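Cellulose hydrolase (Bacillus licheniformis, PDB 4YZT) is a three-module family 5 endo-beta-1,4-glucanase that hydrolyses internal glucosidic bonds of cellulose, captured here with cellotetraose bound. Local coordinates at residues L452-S457 against A528-K533; F441-S446 against R506-L511; P486-D491 against S515-E520; A342-K347 against S396-L401. All blocks are in the same frame, centred on the assembly; numbering follows the deposited sequence.

Interaction 1. Residues L452-S457 against A528-K533; sequences LKIPAS and AVVKVK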
loop_
_atom_site.group_PDB
_atom_site.type_symbol
_atom_site.label_atom_id
_atom_site.label_comp_id
_atom_site.label_asym_id
_atom_site.label_seq_id
_atom_site.Cartn_x
_atom_site.Cartn_y
_atom_site.Cartn_z
ATOM N N LEU A 452 -1.403 15.583 21.184
ATOM C CA LEU A 452 -0.462 15.714 22.302
ATOM C C LEU A 452 0.935 15.310 21.842
ATOM O O LEU A 452 1.150 14.181 21.391
ATOM C CB LEU A 452 -0.892 14.847 23.497
ATOM C CG LEU A 452 0.063 14.785 24.708
ATOM C CD1 LEU A 452 0.142 16.122 25.447
ATOM C CD2 LEU A 452 -0.335 13.663 25.666
ATOM N N LYS A 453 1.869 16.248 21.944
ATOM C CA LYS A 453 3.263 15.989 21.656
ATOM C C LYS A 453 3.964 15.448 22.894
ATOM O O LYS A 453 3.817 15.997 23.986
ATOM C CB LYS A 453 3.953 17.264 21.175
ATOM C CG LYS A 453 5.427 17.095 20.832
ATOM C CD LYS A 453 6.041 18.429 20.435
ATOM C CE LYS A 453 7.460 18.227 19.903
ATOM N NZ LYS A 453 8.123 19.518 19.560
ATOM N N ILE A 454 4.706 14.359 22.710
ATOM C CA ILE A 454 5.524 13.767 23.752
ATOM C C ILE A 454 6.984 13.777 23.288
ATOM O O ILE A 454 7.425 12.857 22.605
ATOM C CB ILE A 454 5.053 12.330 24.072
ATOM C CG1 ILE A 454 3.576 12.354 24.511
ATOM C CG2 ILE A 454 5.937 11.703 25.141
ATOM C CD1 ILE A 454 2.791 11.086 24.174
ATOM N N PRO A 455 7.734 14.834 23.637
ATOM C CA PRO A 455 9.145 14.917 23.233
ATOM C C PRO A 455 9.935 13.705 23.721
ATOM O O PRO A 455 9.749 13.251 24.849
ATOM C CB PRO A 455 9.639 16.204 23.909
ATOM C CG PRO A 455 8.394 17.027 24.071
ATOM C CD PRO A 455 7.306 16.026 24.385
ATOM N N ALA A 456 10.794 13.171 22.867
ATOM C CA ALA A 456 11.525 11.966 23.208
ATOM C C ALA A 456 12.927 11.953 22.598
ATOM O O ALA A 456 13.182 12.607 21.582
ATOM C CB ALA A 456 10.737 10.729 22.752
ATOM N N SER A 457 13.833 11.234 23.254
ATOM C CA SER A 457 15.093 10.808 22.652
ATOM C C SER A 457 14.991 9.310 22.496
ATOM O O SER A 457 15.234 8.574 23.455
ATOM C CB SER A 457 16.303 11.162 23.522
ATOM O OG SER A 457 16.329 12.535 23.867
ATOM N N ALA A 528 8.039 2.679 26.066
ATOM C CA ALA A 528 8.007 3.922 26.826
ATOM C C ALA A 528 6.596 4.142 27.365
ATOM O O ALA A 528 5.641 4.234 26.588
ATOM C CB ALA A 528 8.445 5.098 25.962
ATOM N N VAL A 529 6.482 4.219 28.689
ATOM C CA VAL A 529 5.190 4.322 29.360
ATOM C C VAL A 529 4.863 5.770 29.719
ATOM O O VAL A 529 5.641 6.453 30.394
ATOM C CB VAL A 529 5.158 3.462 30.645
ATOM C CG1 VAL A 529 3.848 3.635 31.379
ATOM C CG2 VAL A 529 5.403 1.992 30.325
ATOM N N VAL A 530 3.706 6.235 29.269
ATOM C CA VAL A 530 3.296 7.616 29.491
ATOM C C VAL A 530 1.949 7.643 30.190
ATOM O O VAL A 530 0.988 7.020 29.720
ATOM C CB VAL A 530 3.183 8.417 28.168
ATOM C CG1 VAL A 530 2.733 9.853 28.450
ATOM C CG2 VAL A 530 4.510 8.395 27.407
ATOM N N LYS A 531 1.876 8.368 31.300
ATOM C CA LYS A 531 0.627 8.506 32.039
ATOM C C LYS A 531 -0.054 9.809 31.665
ATOM O O LYS A 531 0.597 10.840 31.543
ATOM C CB LYS A 531 0.882 8.431 33.549
ATOM C CG LYS A 531 1.362 7.052 33.980
ATOM C CD LYS A 531 1.340 6.863 35.477
ATOM C CE LYS A 531 1.659 5.413 35.827
ATOM N NZ LYS A 531 0.651 4.459 35.267
ATOM N N VAL A 532 -1.363 9.762 31.459
ATOM C CA VAL A 532 -2.097 10.975 31.131
ATOM C C VAL A 532 -3.200 11.198 32.164
ATOM O O VAL A 532 -4.098 10.365 32.317
ATOM C CB VAL A 532 -2.683 10.914 29.701
ATOM C CG1 VAL A 532 -3.540 12.130 29.412
ATOM C CG2 VAL A 532 -1.552 10.796 28.667
ATOM N N LYS A 533 -3.098 12.312 32.885
ATOM C CA LYS A 533 -4.083 12.689 33.892
ATOM C C LYS A 533 -5.173 13.563 33.272
ATOM O O LYS A 533 -4.904 14.390 32.397
ATOM C CB LYS A 533 -3.420 13.434 35.056
ATOM C CG LYS A 533 -2.195 12.754 35.641
ATOM C CD LYS A 533 -2.521 11.390 36.210
ATOM C CE LYS A 533 -1.262 10.704 36.715
ATOM N NZ LYS A 533 -1.465 9.249 36.976
#
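No ring or planar polar group lies between Leu-452 and Ile-454 on one strand and Val-532 and Val-530 on the other; the flat groups stand around them. Ile-454 and Val-530 both touch Phe-519, Val-532 rests on Phe-517, and Leu-452 and Val-530 share Phe-441, so an aliphatic centre is framed by aromatic residues. Within that frame two methyl pairs make the contact. The CG2 methyl of Ile-454 faces CG2 of Val-530 at 4.3 Å, and the other branch of the isoleucine runs alongside, its CD1 reaching 4.5 Å from CG1 of the same valine. Two residues further along, CD2 of Leu-452 meets CG2 of Val-532 tip to tip at 4.3 Å. The leucine reaches this far because its CG lies trans to the backbone nitrogen (chi1 175°) and CD2 then continues the chain away from CA.

The two strands are not sheet neighbours. Their CA atoms stay 8.7 Å apart at Ile-454 and Val-530 and 10.2 Å at Leu-452 and Val-532, the spacing of facing sheets in a beta-sandwich. Each strand makes its backbone bonds within its own layer: Leu-452 and Ile-454 with Leu-503 and Leu-501, Val-530 with Phe-517. Leu-436 covers the Ile-454 end.

The chemistry is purely that of hydrocarbon surfaces at ordinary van der Waals separation. With no polar atom to satisfy and no direction to obey, cohesion here probably comes mainly from the exclusion of water, with methyl contacts that are not especially tight.

Interaction 2. Residues F441-S446 against R506-L511; sequences FTISQS and RVLKYL
Ile-443 and Leu-508 are brought together by matching torsions: CG1 of Ile-443 and CG of Leu-508 each lie anti to the carbonyl carbon (chi1 -68° and -56°), and each chain then runs straight on, so that the isoleucine's CD1 is carried out from the strand to the fork of the leucine. The side chains cross at about a right angle. CD1 of Ile-443 sits 3.6 Å from CD2 of Leu-508 and 3.8 Å from CD1 of that residue, with the branching carbon only slightly further away; one methyl thus rests against both arms of the fork.

A second, more peripheral approach lies at the end of the strand. The extended chain of Gln-445 brings its amide NE2 to 3.4 Å from the carbonyl oxygen of Leu-511, just past the helix. Leu-511 itself is buried and turned toward the strand, and it also packs on Ile-534 and Phe-517, while Leu-508 reaches Leu-452 of the facing sheet. The C-terminus is held close by, since Ser-444 OG bonds to Pro-536 O.

The short helix 505-510 follows strand 500-503 in one sheet and precedes strand 515-522 in the other. Ile-443 comes from 440-444, an outermost strand of the second sheet. The arrangement is that of a beta-sandwich in which a helical crossover between the layers closes over the hydrophobic interior beside an edge strand.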
loop_
_atom_site.group_PDB
_atom_site.type_symbol
_atom_site.label_atom_id
_atom_site.label_comp_id
_atom_site.label_asym_id
_atom_site.label_seq_id
_atom_site.Cartn_x
_atom_site.Cartn_y
_atom_site.Cartn_z
ATOM N N PHE A 441 1.533 13.649 31.733
ATOM C CA PHE A 441 0.892 14.828 31.164
ATOM C C PHE A 441 -0.500 14.989 31.750
ATOM O O PHE A 441 -1.194 14.009 31.980
ATOM C CB PHE A 441 0.809 14.725 29.638
ATOM C CG PHE A 441 2.148 14.684 28.963
ATOM C CD1 PHE A 441 2.860 13.488 28.875
ATOM C CD2 PHE A 441 2.694 15.835 28.415
ATOM C CE1 PHE A 441 4.098 13.450 28.259
ATOM C CE2 PHE A 441 3.930 15.800 27.794
ATOM C CZ PHE A 441 4.628 14.608 27.710
ATOM N N THR A 442 -0.906 16.225 31.992
ATOM C CA THR A 442 -2.257 16.487 32.457
ATOM C C THR A 442 -2.993 17.217 31.353
ATOM O O THR A 442 -2.482 18.185 30.787
ATOM C CB THR A 442 -2.264 17.298 33.756
ATOM O OG1 THR A 442 -1.605 16.544 34.778
ATOM C CG2 THR A 442 -3.704 17.617 34.217
ATOM N N ILE A 443 -4.176 16.717 31.022
ATOM C CA ILE A 443 -5.005 17.307 29.986
ATOM C C ILE A 443 -6.336 17.778 30.577
ATOM O O ILE A 443 -6.991 17.047 31.321
ATOM C CB ILE A 443 -5.249 16.309 28.850
ATOM C CG1 ILE A 443 -3.931 16.054 28.111
ATOM C CG2 ILE A 443 -6.322 16.817 27.895
ATOM C CD1 ILE A 443 -4.068 15.224 26.887
ATOM N N SER A 444 -6.711 19.009 30.253
ATOM C CA SER A 444 -8.029 19.526 30.575
ATOM C C SER A 444 -8.992 19.183 29.438
ATOM O O SER A 444 -8.740 19.521 28.273
ATOM C CB SER A 444 -7.964 21.029 30.808
ATOM O OG SER A 444 -9.265 21.581 30.880
ATOM N N GLN A 445 -10.088 18.508 29.776
ATOM C CA GLN A 445 -11.045 18.025 28.767
ATOM C C GLN A 445 -11.651 19.146 27.927
ATOM O O GLN A 445 -11.953 18.962 26.745
ATOM C CB GLN A 445 -12.181 17.247 29.427
ATOM C CG GLN A 445 -11.751 16.033 30.215
ATOM C CD GLN A 445 -12.930 15.318 30.849
ATOM O OE1 GLN A 445 -13.324 15.622 31.978
ATOM N NE2 GLN A 445 -13.490 14.351 30.133
ATOM N N SER A 446 -11.840 20.301 28.549
ATOM C CA SER A 446 -12.442 21.443 27.877
ATOM C C SER A 446 -11.416 22.216 27.059
ATOM O O SER A 446 -11.765 23.117 26.300
ATOM C CB SER A 446 -13.097 22.372 28.898
ATOM O OG SER A 446 -12.138 22.849 29.824
ATOM N N ARG A 506 -8.097 12.767 18.548
ATOM C CA ARG A 506 -9.124 11.729 18.622
ATOM C C ARG A 506 -9.061 10.917 19.917
ATOM O O ARG A 506 -10.085 10.693 20.570
ATOM C CB ARG A 506 -8.986 10.791 17.421
ATOM C CG ARG A 506 -9.723 9.468 17.544
ATOM C CD ARG A 506 -9.504 8.629 16.287
ATOM N NE ARG A 506 -9.909 7.235 16.479
ATOM C CZ ARG A 506 -11.162 6.797 16.407
ATOM N NH1 ARG A 506 -11.419 5.512 16.600
ATOM N NH2 ARG A 506 -12.156 7.636 16.141
ATOM N N VAL A 507 -7.857 10.476 20.280
ATOM C CA VAL A 507 -7.681 9.657 21.473
ATOM C C VAL A 507 -7.935 10.475 22.735
ATOM O O VAL A 507 -8.582 10.006 23.677
ATOM C CB VAL A 507 -6.262 9.049 21.536
ATOM C CG1 VAL A 507 -5.979 8.455 22.913
ATOM C CG2 VAL A 507 -6.083 8.014 20.433
ATOM N N LEU A 508 -7.418 11.696 22.742
ATOM C CA LEU A 508 -7.546 12.579 23.894
ATOM C C LEU A 508 -9.019 12.814 24.236
ATOM O O LEU A 508 -9.401 12.875 25.413
ATOM C CB LEU A 508 -6.841 13.909 23.621
ATOM C CG LEU A 508 -5.366 13.820 23.232
ATOM C CD1 LEU A 508 -4.769 15.207 23.110
ATOM C CD2 LEU A 508 -4.553 12.941 24.209
ATOM N N LYS A 509 -9.838 12.932 23.194
ATOM C CA LYS A 509 -11.265 13.214 23.363
ATOM C C LYS A 509 -12.032 12.035 23.979
ATOM O O LYS A 509 -13.127 12.219 24.509
ATOM C CB LYS A 509 -11.884 13.609 22.015
ATOM C CG LYS A 509 -11.566 15.037 21.582
ATOM C CD LYS A 509 -12.036 15.297 20.151
ATOM N N TYR A 510 -11.465 10.834 23.919
ATOM C CA TYR A 510 -12.120 9.680 24.529
ATOM C C TYR A 510 -11.766 9.516 26.007
ATOM O O TYR A 510 -12.414 8.738 26.716
ATOM C CB TYR A 510 -11.776 8.389 23.770
ATOM C CG TYR A 510 -12.634 8.177 22.543
ATOM C CD1 TYR A 510 -13.949 7.743 22.666
ATOM C CD2 TYR A 510 -12.138 8.410 21.263
ATOM C CE1 TYR A 510 -14.753 7.557 21.555
ATOM C CE2 TYR A 510 -12.938 8.218 20.139
ATOM C CZ TYR A 510 -14.246 7.797 20.298
ATOM O OH TYR A 510 -15.064 7.598 19.205
ATOM N N LEU A 511 -10.756 10.243 26.477
ATOM C CA LEU A 511 -10.293 10.111 27.862
ATOM C C LEU A 511 -11.337 10.586 28.887
ATOM O O LEU A 511 -11.891 11.682 28.768
ATOM C CB LEU A 511 -8.983 10.887 28.052
ATOM C CG LEU A 511 -7.778 10.362 27.258
ATOM C CD1 LEU A 511 -6.640 11.355 27.285
ATOM C CD2 LEU A 511 -7.333 9.027 27.821
#

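Interaction 3. Residues P486-D491 against S515-E520; sequences PYLNYD and STFTFE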
loop_
_atom_site.group_PDB
_atom_site.type_symbol
_atom_site.label_atom_id
_atom_site.label_comp_id
_atom_site.label_asym_id
_atom_site.label_seq_id
_atom_site.Cartn_x
_atom_site.Cartn_y
_atom_site.Cartn_z
ATOM N N PRO A 486 -6.875 -2.971 23.957
ATOM C CA PRO A 486 -6.414 -1.631 24.326
ATOM C C PRO A 486 -5.512 -1.053 23.257
ATOM O O PRO A 486 -5.114 0.116 23.344
ATOM C CB PRO A 486 -5.651 -1.882 25.626
ATOM C CG PRO A 486 -5.016 -3.235 25.378
ATOM C CD PRO A 486 -6.078 -4.023 24.622
ATOM N N TYR A 487 -5.191 -1.851 22.244
ATOM C CA TYR A 487 -4.245 -1.384 21.229
ATOM C C TYR A 487 -4.912 -0.401 20.276
ATOM O O TYR A 487 -6.052 -0.594 19.844
ATOM C CB TYR A 487 -3.617 -2.562 20.475
ATOM C CG TYR A 487 -2.502 -3.188 21.292
ATOM C CD1 TYR A 487 -2.755 -4.236 22.149
ATOM C CD2 TYR A 487 -1.209 -2.677 21.239
ATOM C CE1 TYR A 487 -1.757 -4.791 22.917
ATOM C CE2 TYR A 487 -0.198 -3.224 21.999
ATOM C CZ TYR A 487 -0.474 -4.277 22.833
ATOM O OH TYR A 487 0.530 -4.832 23.592
ATOM N N LEU A 488 -4.187 0.678 19.995
ATOM C CA LEU A 488 -4.646 1.769 19.145
ATOM C C LEU A 488 -4.267 1.543 17.675
ATOM O O LEU A 488 -3.561 0.582 17.342
ATOM C CB LEU A 488 -4.059 3.101 19.635
ATOM C CG LEU A 488 -4.262 3.444 21.124
ATOM C CD1 LEU A 488 -3.591 4.771 21.442
ATOM C CD2 LEU A 488 -5.739 3.518 21.458
ATOM N N ASN A 489 -4.711 2.446 16.803
ATOM C CA ASN A 489 -4.492 2.298 15.360
ATOM C C ASN A 489 -3.549 3.356 14.801
ATOM O O ASN A 489 -3.717 4.550 15.051
ATOM C CB ASN A 489 -5.819 2.364 14.605
ATOM C CG ASN A 489 -6.752 1.190 14.918
ATOM O OD1 ASN A 489 -6.341 0.181 15.478
ATOM N ND2 ASN A 489 -8.015 1.326 14.528
ATOM N N TYR A 490 -2.557 2.915 14.034
ATOM C CA TYR A 490 -1.613 3.836 13.396
ATOM C C TYR A 490 -2.297 4.974 12.630
ATOM O O TYR A 490 -3.309 4.762 11.958
ATOM C CB TYR A 490 -0.697 3.067 12.447
ATOM C CG TYR A 490 0.201 3.961 11.609
ATOM C CD1 TYR A 490 1.258 4.656 12.187
ATOM C CD2 TYR A 490 -0.015 4.112 10.243
ATOM C CE1 TYR A 490 2.084 5.474 11.424
ATOM C CE2 TYR A 490 0.809 4.927 9.472
ATOM C CZ TYR A 490 1.855 5.605 10.074
ATOM O OH TYR A 490 2.674 6.418 9.317
ATOM N N ASP A 491 -1.734 6.173 12.779
ATOM C CA ASP A 491 -2.120 7.384 12.051
ATOM C C ASP A 491 -3.399 7.999 12.629
ATOM O O ASP A 491 -3.380 9.159 13.009
ATOM C CB ASP A 491 -2.279 7.113 10.545
ATOM C CG ASP A 491 -1.988 8.336 9.684
ATOM O OD1 ASP A 491 -1.172 9.196 10.083
ATOM O OD2 ASP A 491 -2.573 8.428 8.588
ATOM N N SER A 515 -5.250 7.731 32.676
ATOM C CA SER A 515 -4.963 6.594 31.793
ATOM C C SER A 515 -3.469 6.438 31.563
ATOM O O SER A 515 -2.691 7.382 31.759
ATOM C CB SER A 515 -5.674 6.754 30.438
ATOM O OG SER A 515 -7.078 6.877 30.621
ATOM N N THR A 516 -3.076 5.236 31.156
ATOM C CA THR A 516 -1.681 4.913 30.920
ATOM C C THR A 516 -1.520 4.428 29.485
ATOM O O THR A 516 -2.228 3.514 29.055
ATOM C CB THR A 516 -1.176 3.829 31.905
ATOM O OG1 THR A 516 -1.265 4.323 33.249
ATOM C CG2 THR A 516 0.269 3.448 31.600
ATOM N N PHE A 517 -0.610 5.060 28.747
ATOM C CA PHE A 517 -0.302 4.658 27.380
ATOM C C PHE A 517 1.065 4.008 27.310
ATOM O O PHE A 517 2.027 4.507 27.894
ATOM C CB PHE A 517 -0.361 5.855 26.433
ATOM C CG PHE A 517 -1.736 6.418 26.280
ATOM C CD1 PHE A 517 -2.553 5.998 25.248
ATOM C CD2 PHE A 517 -2.220 7.352 27.188
ATOM C CE1 PHE A 517 -3.850 6.504 25.127
ATOM C CE2 PHE A 517 -3.494 7.869 27.068
ATOM C CZ PHE A 517 -4.312 7.439 26.037
ATOM N N THR A 518 1.136 2.879 26.618
ATOM C CA THR A 518 2.400 2.182 26.442
ATOM C C THR A 518 2.828 2.263 24.985
ATOM O O THR A 518 2.188 1.671 24.103
ATOM C CB THR A 518 2.308 0.706 26.882
ATOM O OG1 THR A 518 1.895 0.620 28.257
ATOM C CG2 THR A 518 3.660 0.013 26.716
ATOM N N PHE A 519 3.903 3.010 24.740
ATOM C CA PHE A 519 4.466 3.132 23.402
ATOM C C PHE A 519 5.462 1.998 23.188
ATOM O O PHE A 519 6.586 2.061 23.679
ATOM C CB PHE A 519 5.133 4.503 23.208
ATOM C CG PHE A 519 4.155 5.641 23.157
ATOM C CD1 PHE A 519 3.650 6.186 24.325
ATOM C CD2 PHE A 519 3.724 6.149 21.939
ATOM C CE1 PHE A 519 2.728 7.224 24.287
ATOM C CE2 PHE A 519 2.813 7.183 21.888
ATOM C CZ PHE A 519 2.309 7.726 23.073
ATOM N N GLU A 520 5.036 0.952 22.472
ATOM C CA GLU A 520 5.886 -0.212 22.252
ATOM C C GLU A 520 6.788 0.057 21.056
ATOM O O GLU A 520 6.341 0.518 20.003
ATOM C CB GLU A 520 5.047 -1.481 22.046
ATOM C CG GLU A 520 4.154 -1.829 23.220
ATOM C CD GLU A 520 3.341 -3.109 23.025
ATOM O OE1 GLU A 520 3.453 -3.772 21.966
ATOM O OE2 GLU A 520 2.577 -3.454 23.949
#
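Tyr-487 and Thr-518 mark the closest backbone approach, their CA atoms 9.2 Å apart, as the irregular segment 486-491 passes segment 515-520 of strand 515-522 with side chains bridging the gap. The phenol of Tyr-487 gives its proton to Glu-520: OH to OE2 is 2.5 Å, a very short hydrogen bond whose exact length should not be pressed. The carboxylate stands at the edge of the ring near its plane but is turned steeply against it, the two planes lying 79° apart. Glu-520 gets there with an extended chain beyond CG. A donor at OE2 would probably favour the charged carboxylate. A phenylalanine in place of Tyr-487 would probably leave OE2 without this donor and the carboxylate freer to turn.

The second contact is apolar. Leu-488 sends CD1 to the rim of Phe-517, 4.1 Å from CE1 and equally near CD1 of that ring, approaching at the edge close to the ring plane.

Around this pair, Leu-488 also packs on Leu-503 of strand 500-503, and Phe-517 on the same leucine and on Val-532. Backbone bonds from Pro-486 and Leu-488 tie the segment to Gly-468 and Val-466 of strand 462-470, the outermost strand beside 515-522. Asn-489 OD1 accepts a bond from Trp-235 N, and Tyr-490 makes a backbone hydrogen bond with Asn-233, joining this sandwich to the loop between helices 228-231 and 243-261.

Interaction 4. Residues A342-K347 against S396-L401; sequences ADLFIK and SCLAKL
Leu-398 meets two side chains of the strand with a single methyl. Its CD2 lies 3.9 Å from CD2 of Leu-344 and 4.3 Å from CD1 of Ile-346, touching one residue after the other along the same face of the strand. Leu-344 and Leu-398 cross at about a right angle and meet methyl to methyl. A chi1 of 178° swings CG of Leu-344 away from its own N, and CD2 carries on outward. Leu-398 places CG across from its carbonyl carbon (chi1 -82°); there CD1 continues the chain, and it is the side branch CD2 that touches the strand. All three residues are buried, and the contact is wholly apolar.

Gln-355 of strand 355-360 touches both leucines, Ile-428 adds to the wall around Leu-398, and Leu-402 packs on Ile-346. A bound 1,2-ethanediol, probably from the crystallisation liquor, lies about 4 Å from the side chain of Ile-346.

This is the X2 module, a member of the E-set group of immunoglobulin-like sandwiches, and the helix 395-401 belongs to the connection between strands 390-393 and 409-418, lying over one face of strand 338-347.

The strand is positioned by parallel pairing with 424-431, through backbone bonds of Leu-344 and Ile-346 to Asp-427, Ile-429 and Tyr-431. The helix is steadied by the bond from Leu-401 N to Cys-397 O, and Cys-397 packs on Leu-376 and Asp-381. Further out, the strand's alternate residues look to the neighbouring modules: Asp-343 forms a salt bridge with Lys-280 of helix 280-296, and Phe-345 packs on Pro-523.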
loop_
_atom_site.group_PDB
_atom_site.type_symbol
_atom_site.label_atom_id
_atom_site.label_comp_id
_atom_site.label_asym_id
_atom_site.label_seq_id
_atom_site.Cartn_x
_atom_site.Cartn_y
_atom_site.Cartn_z
ATOM N N ALA A 342 15.954 -8.208 9.157
ATOM C CA ALA A 342 16.312 -7.152 8.222
ATOM C C ALA A 342 16.881 -5.952 8.967
ATOM O O ALA A 342 17.644 -5.167 8.409
ATOM C CB ALA A 342 15.104 -6.740 7.392
ATOM N N ASP A 343 16.473 -5.800 10.223
ATOM C CA ASP A 343 17.026 -4.779 11.106
ATOM C C ASP A 343 17.705 -5.444 12.289
ATOM O O ASP A 343 17.057 -6.139 13.076
ATOM C CB ASP A 343 15.933 -3.833 11.600
ATOM C CG ASP A 343 15.653 -2.695 10.637
ATOM O OD1 ASP A 343 16.592 -2.212 9.963
ATOM O OD2 ASP A 343 14.482 -2.267 10.563
ATOM N N LEU A 344 19.009 -5.237 12.424
ATOM C CA LEU A 344 19.730 -5.812 13.546
ATOM C C LEU A 344 19.986 -4.745 14.616
ATOM O O LEU A 344 20.734 -3.796 14.380
ATOM C CB LEU A 344 21.041 -6.434 13.069
ATOM C CG LEU A 344 21.910 -7.039 14.167
ATOM C CD1 LEU A 344 21.115 -8.137 14.862
ATOM C CD2 LEU A 344 23.205 -7.582 13.582
ATOM N N PHE A 345 19.352 -4.907 15.779
ATOM C CA PHE A 345 19.494 -3.978 16.900
ATOM C C PHE A 345 20.552 -4.454 17.899
ATOM O O PHE A 345 20.462 -5.558 18.433
ATOM C CB PHE A 345 18.156 -3.797 17.631
ATOM C CG PHE A 345 17.116 -3.052 16.841
ATOM C CD1 PHE A 345 17.011 -1.668 16.933
ATOM C CD2 PHE A 345 16.236 -3.729 16.013
ATOM C CE1 PHE A 345 16.034 -0.979 16.208
ATOM C CE2 PHE A 345 15.268 -3.044 15.287
ATOM C CZ PHE A 345 15.165 -1.676 15.390
ATOM N N ILE A 346 21.556 -3.622 18.143
ATOM C CA ILE A 346 22.588 -3.935 19.123
ATOM C C ILE A 346 22.564 -2.858 20.210
ATOM O O ILE A 346 22.640 -1.666 19.910
ATOM C CB ILE A 346 23.995 -4.027 18.455
ATOM C CG1 ILE A 346 24.058 -5.252 17.539
ATOM C CG2 ILE A 346 25.102 -4.101 19.503
ATOM C CD1 ILE A 346 25.213 -5.235 16.590
ATOM N N LYS A 347 22.444 -3.267 21.469
ATOM C CA LYS A 347 22.346 -2.290 22.541
ATOM C C LYS A 347 23.723 -1.787 22.936
ATOM O O LYS A 347 24.678 -2.564 23.028
ATOM C CB LYS A 347 21.641 -2.882 23.758
ATOM C CG LYS A 347 21.386 -1.882 24.875
ATOM C CD LYS A 347 20.382 -2.429 25.861
ATOM C CE LYS A 347 20.093 -1.438 26.976
ATOM N NZ LYS A 347 19.119 -1.994 27.947
ATOM N N SER A 396 33.753 -10.260 15.681
ATOM C CA SER A 396 34.805 -9.311 15.365
ATOM C C SER A 396 34.419 -8.402 14.203
ATOM O O SER A 396 34.736 -7.212 14.216
ATOM C CB SER A 396 36.101 -10.060 15.060
ATOM O OG SER A 396 35.821 -11.229 14.315
ATOM N N CYS A 397 33.726 -8.950 13.208
ATOM C CA CYS A 397 33.248 -8.132 12.100
ATOM C C CYS A 397 32.173 -7.153 12.574
ATOM O O CYS A 397 32.231 -5.967 12.257
ATOM C CB CYS A 397 32.710 -9.008 10.960
ATOM S SG CYS A 397 31.898 -8.082 9.623
ATOM N N LEU A 398 31.201 -7.641 13.342
ATOM C CA LEU A 398 30.160 -6.774 13.900
ATOM C C LEU A 398 30.734 -5.598 14.681
ATOM O O LEU A 398 30.226 -4.480 14.593
ATOM C CB LEU A 398 29.227 -7.560 14.820
ATOM C CG LEU A 398 28.104 -8.374 14.201
ATOM C CD1 LEU A 398 27.406 -9.143 15.303
ATOM C CD2 LEU A 398 27.124 -7.456 13.477
ATOM N N ALA A 399 31.781 -5.863 15.457
ATOM C CA ALA A 399 32.405 -4.832 16.281
ATOM C C ALA A 399 32.950 -3.704 15.413
ATOM O O ALA A 399 32.791 -2.530 15.737
ATOM C CB ALA A 399 33.508 -5.427 17.139
ATOM N N LYS A 400 33.571 -4.062 14.297
ATOM C CA LYS A 400 34.122 -3.061 13.394
ATOM C C LYS A 400 33.015 -2.198 12.787
ATOM O O LYS A 400 33.161 -0.984 12.664
ATOM C CB LYS A 400 34.953 -3.730 12.295
ATOM N N LEU A 401 31.898 -2.824 12.427
ATOM C CA LEU A 401 30.805 -2.111 11.774
ATOM C C LEU A 401 30.113 -1.110 12.696
ATOM O O LEU A 401 29.565 -0.107 12.239
ATOM C CB LEU A 401 29.777 -3.104 11.235
ATOM C CG LEU A 401 30.276 -4.067 10.160
ATOM C CD1 LEU A 401 29.170 -5.031 9.777
ATOM C CD2 LEU A 401 30.762 -3.281 8.957
#

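How the interactions relate
Interactions 1, 2 and 3 belong to one sandwich, their centres 11 to 14 Å apart, and share strands of a single sheet. Lys-533 N bonds probably to Phe-441 O at 2.7 Å, coupling interaction 1 to interaction 2, and Val-530 O pairs with Phe-517 N at 2.7 Å toward interaction 3. Phe-517 also receives Val-507 of interaction 2, CG1 to CE1 3.6 Å. Interaction 4 stands apart in the X2 module, its centre 29 to 41 Å from the others and its nearest atoms about 10 Å from interaction 3. None of the four supplies a residue of the cellotetraose pocket; interactions 3 and 4 each bond to the catalytic module, through residues that do not belong to that pocket.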